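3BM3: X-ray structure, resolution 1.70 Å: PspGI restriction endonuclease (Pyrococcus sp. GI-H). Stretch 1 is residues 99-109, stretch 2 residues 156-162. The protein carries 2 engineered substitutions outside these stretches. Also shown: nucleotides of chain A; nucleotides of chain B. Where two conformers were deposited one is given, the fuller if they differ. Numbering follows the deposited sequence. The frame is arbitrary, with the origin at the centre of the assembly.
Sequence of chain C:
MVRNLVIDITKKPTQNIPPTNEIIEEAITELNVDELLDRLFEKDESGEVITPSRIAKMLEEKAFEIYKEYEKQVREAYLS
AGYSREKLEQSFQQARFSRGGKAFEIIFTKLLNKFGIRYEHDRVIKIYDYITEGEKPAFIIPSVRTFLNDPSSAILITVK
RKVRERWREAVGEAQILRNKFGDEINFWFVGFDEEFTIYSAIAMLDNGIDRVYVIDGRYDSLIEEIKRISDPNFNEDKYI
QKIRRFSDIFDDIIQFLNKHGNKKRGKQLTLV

Stretch 1, residues 99-109: RGGKAFEIIFT
Stretch 2 156-162: LITVKRK

A helix, running on past both ends of residues 99-109, lies across a strand that enters before Leu156 and runs through Val159, their axes 8.6 Å apart at closest approach and their N-to-C directions 132° apart. Glu105 and Val159 set the register, CA to CA 7.0 Å. Helical i to i+4 hydrogen bonds run from Ala103 N to Arg99 O (2.7 Å) through Thr109 N to Glu105 O (3.0 Å); the strand is extended, phi/psi near -128/130 at Val159. No hydrogen bond joins the stretches; their contact is mainly apolar, burying 352 Å², and residues of both also bond to the DNA backbone.

Arg99 (m, t, t) faces DNA, its NE 2.6 Å from OP1 of DT11 in a hydrogen bond. Gly100 brings its CA to 3.5 Å from C4 of DA6; a CB there would clash with O4' of that nucleotide. Gly100 O lies 3.7 Å from Arg161 CD, and the all-t chain of Arg161 (chi1 to chi3) carries NH1 to 3.0 Å from OP1 of DA6, a charged hydrogen bond. Arg161 N donates to OP1 of DC5 at 2.7 Å.

Phe104 (t, chi2 52°) has the largest covered area on the helix side: CE2 sits 3.1 Å from CG1 of Val159 (t), a tight apolar contact met obliquely by the ring. Glu105 (m, t, chi3 42°) starts sideways but its end comes nearer, aliphatic CG packing 4.2 Å from Val159 CG1. One turn on from Phe104, Phe108 (t, chi2 82°) sets CZ 4.4 Å from CD1 of Ile157 (m, t), a looser pairing.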

# COMPACT_ATOMS: atom_id res chain seq x y z
N ARG C 99 -6.01 11.46 6.97
CA ARG C 99 -7.13 11.68 7.90
C ARG C 99 -8.22 10.64 7.85
O ARG C 99 -8.77 10.28 8.87
CB ARG C 99 -7.75 13.05 7.68
CG ARG C 99 -6.81 14.18 8.02
CD ARG C 99 -7.42 15.50 7.56
NE ARG C 99 -6.67 16.64 8.04
CZ ARG C 99 -7.02 17.42 9.06
NH1 ARG C 99 -8.13 17.20 9.74
NH2 ARG C 99 -6.25 18.44 9.42
N GLY C 100 -8.51 10.12 6.67
CA GLY C 100 -9.53 9.14 6.54
C GLY C 100 -9.05 7.89 7.29
O GLY C 100 -9.85 7.25 7.97
N GLY C 101 -7.77 7.56 7.17
CA GLY C 101 -7.25 6.41 7.93
C GLY C 101 -7.29 6.69 9.41
O GLY C 101 -7.75 5.86 10.22
N LYS C 102 -6.82 7.85 9.79
CA LYS C 102 -6.78 8.19 11.21
C LYS C 102 -8.18 8.20 11.79
O LYS C 102 -8.41 7.74 12.91
CB LYS C 102 -6.06 9.52 11.43
CG LYS C 102 -6.00 9.95 12.90
CD LYS C 102 -5.08 9.10 13.74
CE LYS C 102 -4.56 9.85 14.98
NZ LYS C 102 -4.16 11.25 14.72
N ALA C 103 -9.13 8.75 11.05
CA ALA C 103 -10.51 8.84 11.53
C ALA C 103 -11.05 7.46 11.88
O ALA C 103 -11.64 7.25 12.96
CB ALA C 103 -11.40 9.53 10.50
N PHE C 104 -10.78 6.48 11.02
CA PHE C 104 -11.28 5.14 11.25
C PHE C 104 -10.65 4.53 12.51
O PHE C 104 -11.33 3.97 13.35
CB PHE C 104 -11.08 4.28 10.02
CG PHE C 104 -11.60 2.90 10.17
CD1 PHE C 104 -12.90 2.70 10.60
CD2 PHE C 104 -10.80 1.82 9.91
CE1 PHE C 104 -13.40 1.39 10.73
CE2 PHE C 104 -11.31 0.51 10.04
CZ PHE C 104 -12.61 0.33 10.47
N GLU C 105 -9.36 4.78 12.69
CA GLU C 105 -8.63 4.27 13.83
C GLU C 105 -9.15 4.92 15.09
O GLU C 105 -9.38 4.25 16.10
CB GLU C 105 -7.14 4.48 13.62
CG GLU C 105 -6.69 3.61 12.43
CD GLU C 105 -5.22 3.66 12.01
OE1 GLU C 105 -4.34 3.66 12.89
OE2 GLU C 105 -4.98 3.57 10.77
N ILE C 106 -9.43 6.22 15.05
CA ILE C 106 -10.02 6.87 16.22
C ILE C 106 -11.39 6.32 16.59
O ILE C 106 -11.67 6.04 17.75
CB ILE C 106 -10.10 8.38 16.04
CG1 ILE C 106 -8.67 8.94 15.97
CG2 ILE C 106 -10.92 8.98 17.19
CD1 ILE C 106 -8.57 10.38 15.49
N ILE C 107 -12.23 6.18 15.58
CA ILE C 107 -13.55 5.61 15.75
C ILE C 107 -13.44 4.23 16.39
O ILE C 107 -14.15 3.92 17.34
CB ILE C 107 -14.24 5.59 14.39
CG1 ILE C 107 -14.54 7.05 13.99
CG2 ILE C 107 -15.49 4.75 14.46
CD1 ILE C 107 -15.05 7.17 12.54
N PHE C 108 -12.51 3.42 15.90
CA PHE C 108 -12.28 2.10 16.44
C PHE C 108 -11.98 2.20 17.94
O PHE C 108 -12.54 1.43 18.73
CB PHE C 108 -11.16 1.40 15.69
CG PHE C 108 -11.10 -0.07 15.94
CD1 PHE C 108 -11.93 -0.93 15.24
CD2 PHE C 108 -10.20 -0.62 16.86
CE1 PHE C 108 -11.88 -2.30 15.47
CE2 PHE C 108 -10.15 -1.98 17.07
CZ PHE C 108 -10.99 -2.80 16.36
N THR C 109 -11.12 3.15 18.34
CA THR C 109 -10.79 3.32 19.76
C THR C 109 -12.00 3.69 20.60
O THR C 109 -12.12 3.29 21.74
CB THR C 109 -9.64 4.32 20.01
OG1 THR C 109 -10.07 5.66 19.76
CG2 THR C 109 -8.50 4.03 19.11
N LEU C 156 -3.06 -8.70 18.00
CA LEU C 156 -2.56 -7.66 17.14
C LEU C 156 -3.64 -7.44 16.10
O LEU C 156 -4.12 -8.38 15.44
CB LEU C 156 -1.28 -8.09 16.47
CG LEU C 156 -0.26 -8.68 17.43
CD1 LEU C 156 1.00 -9.01 16.70
CD2 LEU C 156 -0.02 -7.69 18.56
N ILE C 157 -4.02 -6.18 15.95
CA ILE C 157 -5.07 -5.82 15.02
C ILE C 157 -4.55 -4.79 14.06
O ILE C 157 -4.05 -3.74 14.50
CB ILE C 157 -6.30 -5.27 15.70
CG1 ILE C 157 -6.78 -6.23 16.78
CG2 ILE C 157 -7.40 -5.06 14.64
CD1 ILE C 157 -8.05 -5.81 17.55
N THR C 158 -4.63 -5.10 12.78
CA THR C 158 -4.29 -4.16 11.73
C THR C 158 -5.62 -3.67 11.18
O THR C 158 -6.55 -4.45 11.00
CB THR C 158 -3.40 -4.81 10.64
OG1 THR C 158 -2.14 -5.20 11.22
CG2 THR C 158 -3.14 -3.82 9.51
N VAL C 159 -5.72 -2.36 10.97
CA VAL C 159 -6.95 -1.75 10.59
C VAL C 159 -6.69 -0.92 9.34
O VAL C 159 -5.72 -0.17 9.29
CB VAL C 159 -7.43 -0.89 11.73
CG1 VAL C 159 -8.52 0.02 11.30
CG2 VAL C 159 -7.87 -1.78 12.90
N LYS C 160 -7.52 -1.10 8.33
CA LYS C 160 -7.51 -0.28 7.11
C LYS C 160 -8.90 0.16 6.74
O LYS C 160 -9.84 -0.54 7.04
CB LYS C 160 -6.87 -1.04 5.94
CG LYS C 160 -5.41 -1.30 6.18
CD LYS C 160 -4.74 -1.87 5.00
CE LYS C 160 -3.34 -2.30 5.37
NZ LYS C 160 -2.51 -1.19 5.81
N ARG C 161 -9.01 1.33 6.11
CA ARG C 161 -10.28 1.81 5.63
C ARG C 161 -10.49 1.10 4.29
O ARG C 161 -10.81 -0.10 4.29
CB ARG C 161 -10.28 3.32 5.55
CG ARG C 161 -11.60 3.93 5.20
CD ARG C 161 -11.47 5.43 5.23
NE ARG C 161 -12.70 6.10 4.87
CZ ARG C 161 -13.18 6.24 3.63
NH1 ARG C 161 -12.58 5.67 2.58
NH2 ARG C 161 -14.32 6.88 3.42
N LYS C 162 -10.36 1.79 3.18
CA LYS C 162 -10.28 1.06 1.92
C LYS C 162 -8.95 0.30 1.86
O LYS C 162 -7.93 0.76 2.35
CB LYS C 162 -10.48 1.94 0.72
CG LYS C 162 -11.92 2.37 0.65
CD LYS C 162 -12.17 3.42 -0.41
CE LYS C 162 -13.70 3.72 -0.55
NZ LYS C 162 -14.04 4.73 -1.58
P DA A 6 -9.47 5.73 1.62
OP1 DA A 6 -9.86 4.47 2.32
OP2 DA A 6 -10.27 6.19 0.46
O5' DA A 6 -9.44 6.86 2.74
C5' DA A 6 -9.35 8.23 2.37
C4' DA A 6 -10.74 8.79 2.22
O4' DA A 6 -11.37 8.96 3.51
C3' DA A 6 -10.79 10.16 1.54
O3' DA A 6 -11.75 10.08 0.49
C2' DA A 6 -11.26 11.09 2.64
C1' DA A 6 -12.11 10.16 3.47
N9 DA A 6 -12.36 10.59 4.85
C8 DA A 6 -13.22 9.99 5.73
N7 DA A 6 -13.27 10.57 6.90
C5 DA A 6 -12.39 11.63 6.79
C6 DA A 6 -12.00 12.64 7.69
N6 DA A 6 -12.48 12.73 8.93
N1 DA A 6 -11.10 13.55 7.27
C2 DA A 6 -10.62 13.44 6.02
N3 DA A 6 -10.91 12.54 5.08
C4 DA A 6 -11.81 11.65 5.53
P DC A 5 -5.74 3.36 5.85
OP1 DC A 5 -7.08 3.18 6.41
OP2 DC A 5 -4.86 2.18 5.63
O5' DC A 5 -5.89 4.13 4.47
C5' DC A 5 -6.60 5.36 4.42
C4' DC A 5 -6.51 5.94 3.03
O4' DC A 5 -5.11 6.19 2.76
C3' DC A 5 -7.00 4.99 1.94
O3' DC A 5 -7.96 5.65 1.13
C2' DC A 5 -5.76 4.64 1.13
C1' DC A 5 -4.79 5.76 1.45
N1 DC A 5 -3.40 5.32 1.46
C2 DC A 5 -2.45 6.06 0.75
O2 DC A 5 -2.81 7.12 0.21
N3 DC A 5 -1.18 5.60 0.68
C4 DC A 5 -0.84 4.47 1.30
N4 DC A 5 0.42 4.04 1.17
C5 DC A 5 -1.78 3.73 2.07
C6 DC A 5 -3.03 4.18 2.12
P DT B 11 -2.82 17.38 7.51
OP1 DT B 11 -4.27 17.61 7.57
OP2 DT B 11 -1.88 18.49 7.77
O5' DT B 11 -2.46 16.19 8.51
C5' DT B 11 -3.23 14.99 8.50
C4' DT B 11 -2.48 13.90 9.22
O4' DT B 11 -1.27 13.58 8.51
C3' DT B 11 -2.00 14.29 10.61
O3' DT B 11 -3.06 14.08 11.55
C2' DT B 11 -0.79 13.38 10.83
C1' DT B 11 -0.43 12.89 9.42
N1 DT B 11 0.96 13.11 9.00
C2 DT B 11 1.73 11.99 8.78
O2 DT B 11 1.31 10.86 8.96
N3 DT B 11 3.00 12.24 8.35
C4 DT B 11 3.58 13.47 8.12
O4 DT B 11 4.74 13.53 7.72
C5 DT B 11 2.73 14.61 8.40
C7 DT B 11 3.28 15.98 8.21
C6 DT B 11 1.48 14.37 8.81